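PDB 6B9V: beta-lactamase-like protein from Koribacter versatilis, which cleaves reactive FAD photoproducts, acting as a metal-binding diphosphatase of the PhnP family with a metallo-beta-lactamase-like fold. Local coordinates for residues 5-10 and 40-45; 44-49 and 149-154; 72-77 and 104-109. One frame throughout, in Å; residues are numbered along the deposited sequence.

Interaction 1 of 3, residues 5-10 and 40-45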
loop_
_atom_site.group_PDB
_atom_site.type_symbol
_atom_site.label_atom_id
_atom_site.label_comp_id
_atom_site.label_asym_id
_atom_site.label_seq_id
_atom_site.Cartn_x
_atom_site.Cartn_y
_atom_site.Cartn_z
ATOM N N ALA A 5 22.271 18.850 -2.244
ATOM C CA ALA A 5 20.989 18.178 -2.289
ATOM C C ALA A 5 21.187 16.742 -1.812
ATOM O O ALA A 5 22.298 16.198 -1.915
ATOM C CB ALA A 5 20.412 18.218 -3.704
ATOM N N THR A 6 20.132 16.138 -1.273
ATOM C CA THR A 6 20.204 14.736 -0.863
ATOM C C THR A 6 19.130 13.897 -1.559
ATOM O O THR A 6 17.961 14.262 -1.561
ATOM C CB THR A 6 20.023 14.571 0.669
ATOM O OG1 THR A 6 20.995 15.366 1.362
ATOM C CG2 THR A 6 20.188 13.094 1.079
ATOM N N LEU A 7 19.529 12.777 -2.142
ATOM C CA LEU A 7 18.590 11.800 -2.682
ATOM C C LEU A 7 18.462 10.617 -1.708
ATOM O O LEU A 7 19.468 10.061 -1.267
ATOM C CB LEU A 7 19.051 11.320 -4.075
ATOM C CG LEU A 7 18.083 10.358 -4.791
ATOM C CD1 LEU A 7 18.219 10.527 -6.297
ATOM C CD2 LEU A 7 18.347 8.907 -4.402
ATOM N N THR A 8 17.232 10.229 -1.387
ATOM C CA THR A 8 16.986 9.062 -0.537
ATOM C C THR A 8 16.162 8.036 -1.284
ATOM O O THR A 8 15.127 8.367 -1.876
ATOM C CB THR A 8 16.239 9.446 0.768
ATOM O OG1 THR A 8 17.030 10.373 1.503
ATOM C CG2 THR A 8 15.972 8.218 1.632
ATOM N N VAL A 9 16.627 6.792 -1.264
ATOM C CA VAL A 9 15.888 5.690 -1.854
ATOM C C VAL A 9 14.791 5.225 -0.898
ATOM O O VAL A 9 15.076 4.708 0.183
ATOM C CB VAL A 9 16.825 4.519 -2.191
ATOM C CG1 VAL A 9 16.045 3.359 -2.790
ATOM C CG2 VAL A 9 17.945 5.002 -3.160
ATOM N N LEU A 10 13.541 5.429 -1.294
ATOM C CA LEU A 10 12.392 4.979 -0.499
ATOM C C LEU A 10 12.070 3.512 -0.784
ATOM O O LEU A 10 11.633 2.778 0.106
ATOM C CB LEU A 10 11.168 5.857 -0.787
ATOM C CG LEU A 10 11.395 7.357 -0.559
ATOM C CD1 LEU A 10 10.138 8.164 -0.926
ATOM C CD2 LEU A 10 11.818 7.672 0.900
ATOM N N PRO A 40 9.233 0.953 -6.053
ATOM C CA PRO A 40 10.322 1.882 -6.409
ATOM C C PRO A 40 9.996 3.385 -6.393
ATOM O O PRO A 40 9.050 3.827 -7.046
ATOM C CB PRO A 40 10.708 1.422 -7.833
ATOM C CG PRO A 40 9.436 0.886 -8.422
ATOM C CD PRO A 40 8.707 0.226 -7.233
ATOM N N SER A 41 10.809 4.157 -5.659
ATOM C CA SER A 41 10.563 5.597 -5.433
ATOM C C SER A 41 11.772 6.239 -4.765
ATOM O O SER A 41 12.454 5.587 -3.977
ATOM C CB SER A 41 9.315 5.813 -4.553
ATOM O OG SER A 41 9.145 7.176 -4.197
ATOM N N VAL A 42 12.044 7.508 -5.079
ATOM C CA VAL A 42 13.091 8.248 -4.385
ATOM C C VAL A 42 12.535 9.613 -3.998
ATOM O O VAL A 42 11.548 10.070 -4.579
ATOM C CB VAL A 42 14.380 8.463 -5.239
ATOM C CG1 VAL A 42 15.015 7.139 -5.600
ATOM C CG2 VAL A 42 14.088 9.272 -6.506
ATOM N N MET A 43 13.162 10.245 -3.008
ATOM C CA MET A 43 12.893 11.654 -2.753
ATOM C C MET A 43 14.172 12.473 -2.822
ATOM O O MET A 43 15.270 11.957 -2.634
ATOM C CB MET A 43 12.212 11.844 -1.394
ATOM C CG MET A 43 13.012 11.325 -0.228
ATOM S SD MET A 43 12.221 11.827 1.328
ATOM C CE MET A 43 13.487 11.453 2.534
ATOM N N VAL A 44 14.005 13.760 -3.106
ATOM C CA VAL A 44 15.102 14.689 -3.273
ATOM C C VAL A 44 14.877 15.864 -2.344
ATOM O O VAL A 44 13.829 16.502 -2.398
ATOM C CB VAL A 44 15.204 15.196 -4.731
ATOM C CG1 VAL A 44 16.392 16.128 -4.886
ATOM C CG2 VAL A 44 15.290 14.024 -5.718
ATOM N N GLN A 45 15.851 16.151 -1.492
ATOM C CA GLN A 45 15.723 17.240 -0.532
ATOM C C GLN A 45 16.740 18.327 -0.805
ATOM O O GLN A 45 17.922 18.043 -1.019
ATOM C CB GLN A 45 15.885 16.724 0.899
ATOM C CG GLN A 45 14.704 15.929 1.359
ATOM C CD GLN A 45 14.985 15.155 2.616
ATOM O OE1 GLN A 45 15.911 14.356 2.662
ATOM N NE2 GLN A 45 14.195 15.404 3.657
HETATM O O HOH W 1 16.374 12.918 0.364
#
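Thr8 and Met43 face each other as a hydrogen-bonded antiparallel pair, and their side chains run alongside each other in the same direction. Met43 CG sits in the crowded position between its own backbone N and carbonyl carbon (chi1 59°); beyond CG the chain is extended, and its methyl CE comes to 3.8 Å from Thr8 CB. Leu10 crosses the methionine at about a right angle, with Leu10 CD2 4.0 Å from Met43 CG. The other leucine branch turns to the serine, Leu10 CD1 lying 3.6 Å from Ser41 OG, although that hydroxyl has its hydrogen bonds elsewhere, with the carbonyl oxygens of Ile53 and Asp54.

The backbone frame is an antiparallel ladder, with axes 4.7 Å apart and strand directions at 164°, joining neighbouring strands in one of the two mixed sheets of the metallo-beta-lactamase fold. Thr6 and Gln45 exchange two N-H...O bonds, as do Thr8 and Met43. Leu10 N also bonds to Ser41 O, with the donor tilted 28° from the carbonyl plane, where the strand bends away.

Leu7, Val9, Val42 and Val44 occupy the reverse face. Leu7 and Val42 cross obliquely, Leu7 CD2 being 4.0 Å from Val42 CG1. Phe260 of strand 257-263 packs on Leu7 and Val44 there.

On the Thr8 face a water ties the two strands together: it is hydrogen-bonded to Thr6 O at 2.8 Å, to Gln45 OE1 at 2.8 Å and to Thr8 OG1 at 2.9 Å. Lys257 NZ is a further hydrogen-bond partner of the Thr8 hydroxyl, while helix 59-66 brings Glu66 against Thr8, Leu10 and Met43.

Interaction 2 of 3, residues 44-49 and 149-154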
loop_
_atom_site.group_PDB
_atom_site.type_symbol
_atom_site.label_atom_id
_atom_site.label_comp_id
_atom_site.label_asym_id
_atom_site.label_seq_id
_atom_site.Cartn_x
_atom_site.Cartn_y
_atom_site.Cartn_z
ATOM N N VAL A 44 14.005 13.760 -3.106
ATOM C CA VAL A 44 15.102 14.689 -3.273
ATOM C C VAL A 44 14.877 15.864 -2.344
ATOM O O VAL A 44 13.829 16.502 -2.398
ATOM C CB VAL A 44 15.204 15.196 -4.731
ATOM C CG1 VAL A 44 16.392 16.128 -4.886
ATOM C CG2 VAL A 44 15.290 14.024 -5.718
ATOM N N GLN A 45 15.851 16.151 -1.492
ATOM C CA GLN A 45 15.723 17.240 -0.532
ATOM C C GLN A 45 16.740 18.327 -0.805
ATOM O O GLN A 45 17.922 18.043 -1.019
ATOM C CB GLN A 45 15.885 16.724 0.899
ATOM C CG GLN A 45 14.704 15.929 1.359
ATOM C CD GLN A 45 14.985 15.155 2.616
ATOM O OE1 GLN A 45 15.911 14.356 2.662
ATOM N NE2 GLN A 45 14.195 15.404 3.657
ATOM N N TYR A 46 16.275 19.571 -0.806
ATOM C CA TYR A 46 17.173 20.700 -1.049
ATOM C C TYR A 46 16.513 21.987 -0.618
ATOM O O TYR A 46 15.325 22.181 -0.866
ATOM C CB TYR A 46 17.567 20.792 -2.528
ATOM C CG TYR A 46 16.392 20.936 -3.470
ATOM C CD1 TYR A 46 15.941 22.187 -3.866
ATOM C CD2 TYR A 46 15.733 19.811 -3.961
ATOM C CE1 TYR A 46 14.866 22.319 -4.726
ATOM C CE2 TYR A 46 14.656 19.930 -4.824
ATOM C CZ TYR A 46 14.229 21.192 -5.199
ATOM O OH TYR A 46 13.167 21.318 -6.061
ATOM N N ASP A 47 17.286 22.847 0.036
ATOM C CA ASP A 47 16.838 24.182 0.434
ATOM C C ASP A 47 15.548 24.125 1.239
ATOM O O ASP A 47 14.677 24.981 1.088
ATOM C CB ASP A 47 16.661 25.066 -0.805
ATOM C CG ASP A 47 16.626 26.554 -0.477
ATOM O OD1 ASP A 47 17.305 26.974 0.483
ATOM O OD2 ASP A 47 15.920 27.305 -1.184
ATOM N N GLY A 48 15.416 23.104 2.085
ATOM C CA GLY A 48 14.243 22.980 2.943
ATOM C C GLY A 48 13.016 22.420 2.244
ATOM O O GLY A 48 11.932 22.371 2.817
ATOM N N LYS A 49 13.198 21.986 0.998
ATOM C CA LYS A 49 12.125 21.437 0.174
ATOM C C LYS A 49 12.300 19.927 0.005
ATOM O O LYS A 49 13.420 19.402 0.107
ATOM C CB LYS A 49 12.096 22.109 -1.218
ATOM C CG LYS A 49 11.966 23.618 -1.217
ATOM C CD LYS A 49 10.625 24.072 -0.656
ATOM C CE LYS A 49 10.491 25.589 -0.731
ATOM N NZ LYS A 49 11.625 26.256 -0.052
ATOM N N PHE A 149 10.987 25.140 -7.195
ATOM C CA PHE A 149 11.637 25.865 -6.110
ATOM C C PHE A 149 13.081 26.244 -6.423
ATOM O O PHE A 149 13.960 26.113 -5.581
ATOM C CB PHE A 149 11.557 25.029 -4.835
ATOM C CG PHE A 149 10.218 24.400 -4.635
ATOM C CD1 PHE A 149 9.137 25.160 -4.218
ATOM C CD2 PHE A 149 10.023 23.054 -4.899
ATOM C CE1 PHE A 149 7.894 24.585 -4.052
ATOM C CE2 PHE A 149 8.785 22.477 -4.733
ATOM C CZ PHE A 149 7.717 23.249 -4.313
ATOM N N GLY A 150 13.317 26.715 -7.644
ATOM C CA GLY A 150 14.643 27.144 -8.046
ATOM C C GLY A 150 15.428 26.092 -8.820
ATOM O O GLY A 150 16.392 26.414 -9.503
ATOM N N ALA A 151 15.027 24.832 -8.722
ATOM C CA ALA A 151 15.771 23.773 -9.398
ATOM C C ALA A 151 15.071 23.362 -10.688
ATOM O O ALA A 151 13.862 23.515 -10.813
ATOM C CB ALA A 151 15.942 22.582 -8.487
ATOM N N LYS A 152 15.828 22.856 -11.654
ATOM C CA LYS A 152 15.205 22.345 -12.871
ATOM C C LYS A 152 15.231 20.821 -12.906
ATOM O O LYS A 152 16.284 20.203 -12.773
ATOM C CB LYS A 152 15.883 22.924 -14.113
ATOM C CG LYS A 152 15.653 24.418 -14.269
ATOM C CD LYS A 152 15.834 24.885 -15.706
ATOM C CE LYS A 152 17.240 24.599 -16.206
ATOM N NZ LYS A 152 18.261 25.386 -15.458
ATOM N N PHE A 153 14.049 20.226 -13.057
ATOM C CA PHE A 153 13.910 18.793 -13.272
ATOM C C PHE A 153 13.623 18.546 -14.749
ATOM O O PHE A 153 12.556 18.884 -15.249
ATOM C CB PHE A 153 12.788 18.216 -12.401
ATOM C CG PHE A 153 13.182 17.993 -10.971
ATOM C CD1 PHE A 153 13.435 19.061 -10.129
ATOM C CD2 PHE A 153 13.273 16.706 -10.459
ATOM C CE1 PHE A 153 13.793 18.846 -8.799
ATOM C CE2 PHE A 153 13.637 16.487 -9.137
ATOM C CZ PHE A 153 13.896 17.561 -8.308
ATOM N N ILE A 154 14.583 17.965 -15.448
ATOM C CA ILE A 154 14.490 17.789 -16.895
ATOM C C ILE A 154 13.911 16.415 -17.200
ATOM O O ILE A 154 14.478 15.415 -16.788
ATOM C CB ILE A 154 15.878 17.930 -17.556
ATOM C CG1 ILE A 154 16.562 19.212 -17.067
ATOM C CG2 ILE A 154 15.757 17.916 -19.074
ATOM C CD1 ILE A 154 18.053 19.218 -17.275
HETATM O O HOH W 2 13.964 26.708 -2.732
#
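Tyr46 and Phe153 reach toward each other tip to tip, with Tyr46 OH 3.7 Å from Phe153 CE1 and close to the plane of the phenylalanine ring. The same oxygen lies at the edge of a second ring, 3.8 Å from Phe149 CD2, where the two side chains cross at about a right angle. Ala151 adds its methyl, CB being 3.9 Å from Tyr46 CE1. Lys49 approaches Phe149 differently: its CD stands 4.2 Å from the ring centroid and 19° off the normal, a CH-pi contact over one face, displaced toward the rim.

Behind these contacts, the tyrosine CG lies between its backbone N and carbonyl carbon (chi1 58°), and Tyr46 OH is hydrogen-bonded to Leu148 O. A type I' turn from Tyr46 to Lys49 closes the hairpin. Beside it a water donates to Asp47 OD2 at 2.6 Å and to Phe149 O at 2.9 Å, bridging the segments.

Strands 44-46 and 151-154, their axes 11.2 Å apart, meet through side chains with no direct hydrogen bond, where the two mixed sheets of the metallo-beta-lactamase alpha-beta/beta-alpha sandwich face each other. Val51 of strand 49-53, Leu148 of strand 146-148 and Leu262 of strand 257-263 pack around this interface.

Interaction 3 of 3, residues 72-77 and 104-109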
loop_
_atom_site.group_PDB
_atom_site.type_symbol
_atom_site.label_atom_id
_atom_site.label_comp_id
_atom_site.label_asym_id
_atom_site.label_seq_id
_atom_site.Cartn_x
_atom_site.Cartn_y
_atom_site.Cartn_z
ATOM N N ASP A 72 6.636 18.944 -0.917
ATOM C CA ASP A 72 6.480 20.187 -1.662
ATOM C C ASP A 72 6.041 19.984 -3.104
ATOM O O ASP A 72 5.391 20.850 -3.686
ATOM C CB ASP A 72 7.776 20.991 -1.590
ATOM C CG ASP A 72 8.100 21.401 -0.158
ATOM O OD1 ASP A 72 7.496 22.388 0.326
ATOM O OD2 ASP A 72 8.912 20.706 0.497
ATOM N N ALA A 73 6.406 18.853 -3.684
ATOM C CA ALA A 73 5.969 18.529 -5.025
ATOM C C ALA A 73 6.102 17.029 -5.238
ATOM O O ALA A 73 6.963 16.379 -4.636
ATOM C CB ALA A 73 6.790 19.314 -6.070
ATOM N N ILE A 74 5.226 16.481 -6.076
ATOM C CA ILE A 74 5.314 15.086 -6.485
ATOM C C ILE A 74 5.465 15.017 -7.998
ATOM O O ILE A 74 4.730 15.677 -8.741
ATOM C CB ILE A 74 4.070 14.281 -6.043
ATOM C CG1 ILE A 74 3.923 14.354 -4.518
ATOM C CG2 ILE A 74 4.154 12.824 -6.555
ATOM C CD1 ILE A 74 2.660 13.746 -3.972
ATOM N N VAL A 75 6.425 14.226 -8.449
ATOM C CA VAL A 75 6.707 14.082 -9.874
ATOM C C VAL A 75 6.543 12.614 -10.277
ATOM O O VAL A 75 7.082 11.739 -9.602
ATOM C CB VAL A 75 8.136 14.564 -10.207
ATOM C CG1 VAL A 75 8.424 14.392 -11.696
ATOM C CG2 VAL A 75 8.303 16.028 -9.823
ATOM N N TYR A 76 5.811 12.343 -11.359
ATOM C CA TYR A 76 5.587 10.964 -11.797
ATOM C C TYR A 76 6.410 10.542 -13.016
ATOM O O TYR A 76 6.509 11.290 -13.996
ATOM C CB TYR A 76 4.101 10.745 -12.110
ATOM C CG TYR A 76 3.269 10.658 -10.846
ATOM C CD1 TYR A 76 2.661 11.788 -10.317
ATOM C CD2 TYR A 76 3.120 9.454 -10.175
ATOM C CE1 TYR A 76 1.905 11.721 -9.144
ATOM C CE2 TYR A 76 2.381 9.373 -9.006
ATOM C CZ TYR A 76 1.759 10.512 -8.502
ATOM O OH TYR A 76 1.017 10.446 -7.332
ATOM N N THR A 77 6.959 9.325 -12.963
ATOM C CA THR A 77 7.595 8.729 -14.147
ATOM C C THR A 77 6.547 8.177 -15.136
ATOM O O THR A 77 6.659 8.380 -16.355
ATOM C CB THR A 77 8.571 7.591 -13.756
ATOM O OG1 THR A 77 7.857 6.574 -13.043
ATOM C CG2 THR A 77 9.714 8.122 -12.894
ATOM N N VAL A 104 -1.006 20.394 -2.750
ATOM C CA VAL A 104 0.205 19.684 -3.174
ATOM C C VAL A 104 0.207 19.553 -4.700
ATOM O O VAL A 104 -0.727 18.985 -5.283
ATOM C CB VAL A 104 0.301 18.275 -2.528
ATOM C CG1 VAL A 104 1.516 17.490 -3.059
ATOM C CG2 VAL A 104 0.343 18.367 -1.005
ATOM N N PRO A 105 1.243 20.088 -5.362
ATOM C CA PRO A 105 1.278 19.963 -6.820
ATOM C C PRO A 105 1.811 18.597 -7.289
ATOM O O PRO A 105 2.828 18.118 -6.793
ATOM C CB PRO A 105 2.211 21.100 -7.242
ATOM C CG PRO A 105 3.151 21.252 -6.085
ATOM C CD PRO A 105 2.392 20.848 -4.837
ATOM N N LEU A 106 1.095 17.981 -8.225
ATOM C CA LEU A 106 1.516 16.743 -8.870
ATOM C C LEU A 106 1.935 17.036 -10.299
ATOM O O LEU A 106 1.259 17.766 -11.000
ATOM C CB LEU A 106 0.395 15.710 -8.886
ATOM C CG LEU A 106 -0.471 15.483 -7.656
ATOM C CD1 LEU A 106 -1.439 14.353 -7.968
ATOM C CD2 LEU A 106 0.363 15.164 -6.429
ATOM N N TYR A 107 3.034 16.455 -10.741
ATOM C CA TYR A 107 3.506 16.703 -12.094
ATOM C C TYR A 107 3.492 15.397 -12.869
ATOM O O TYR A 107 4.087 14.420 -12.430
ATOM C CB TYR A 107 4.909 17.319 -12.062
ATOM C CG TYR A 107 4.907 18.726 -11.512
ATOM C CD1 TYR A 107 4.932 18.961 -10.140
ATOM C CD2 TYR A 107 4.858 19.823 -12.365
ATOM C CE1 TYR A 107 4.912 20.264 -9.633
ATOM C CE2 TYR A 107 4.839 21.120 -11.870
ATOM C CZ TYR A 107 4.867 21.333 -10.501
ATOM O OH TYR A 107 4.844 22.620 -9.999
ATOM N N ALA A 108 2.816 15.376 -14.011
ATOM C CA ALA A 108 2.762 14.140 -14.791
ATOM C C ALA A 108 2.546 14.422 -16.261
ATOM O O ALA A 108 1.988 15.466 -16.622
ATOM C CB ALA A 108 1.648 13.218 -14.257
ATOM N N ASN A 109 2.989 13.509 -17.123
ATOM C CA ASN A 109 2.668 13.650 -18.538
ATOM C C ASN A 109 1.200 13.294 -18.757
ATOM O O ASN A 109 0.522 12.851 -17.824
ATOM C CB ASN A 109 3.602 12.803 -19.429
ATOM C CG ASN A 109 3.501 11.307 -19.173
ATOM O OD1 ASN A 109 2.544 10.814 -18.578
ATOM N ND2 ASN A 109 4.502 10.570 -19.645
HETATM O O HOH W 3 4.414 11.252 -15.991
#
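Ile74 and Leu106 extend together from one face of a parallel strand pair, and Ile74 CD1 comes within 3.7 Å of Leu106 CD2. Ile74 CG1 is anti to the carbonyl carbon (chi1 -59°), and the CD1 beyond it also meets Val104 CG1 at 4.0 Å.

The two tyrosines each turn a ring edge to a carbonyl of the facing strand. Ile74 O lies in the plane of the Tyr107 ring, 3.6 Å from Tyr107 CD1, and Tyr107 O lies in the plane of the Tyr76 ring, 3.7 Å from Tyr76 CD1. Both oxygens are also gripped by backbone donors: Tyr107 N binds Ile74 O at 2.7 Å, and Tyr76 N binds Tyr107 O at 2.9 Å. Ile74 N to Pro105 O completes the ladder. On the face opposite Ile74, Val75 CG2 rests near Tyr107 CB, while the Tyr107 ring is stacked with His139.

Past the strand ends, a water donates to Tyr76 O and accepts from Asn109 N; Asn109 is the N-cap residue of helix 110-119, its side chain capping a backbone N at the helix start.

Helix 87-90 touches Ile74, Tyr76 and Leu106, and Tyr76 OH is hydrogen-bonded to Thr55 OG1. The strand directions differ by only 16°, and helices occupy part of the connection between them, as in a beta-alpha-beta unit. After strand 73-75, Tyr76 and Thr77 lead into the HxHxDH motif of metallo-beta-lactamase-like hydrolases, whose His78, His80, Asp82 and His83 bind manganese.

Overall arrangement
Interactions 1 and 2 share Val44 and Gln45 on strand 41-46; their centres are 12 Å apart, and Ala5 CB meets Tyr46 CB at 4.0 Å. Interaction 2 touches interaction 3 through Phe149, whose CE2 is 4.0 Å from Ala73 CB, so Phe149, which meets Tyr46, also borders strand 73-75. Interactions 1 and 3 do not touch, their nearest atoms being about 7 Å apart, but both belong to the same mixed sheet, with strand 49-53 between them. Both come near the manganese site: the Ser41 side chain is about 10 Å, and that of Tyr76 about 11 Å, from a manganese ion. Interaction 2 lies away from the metal sites.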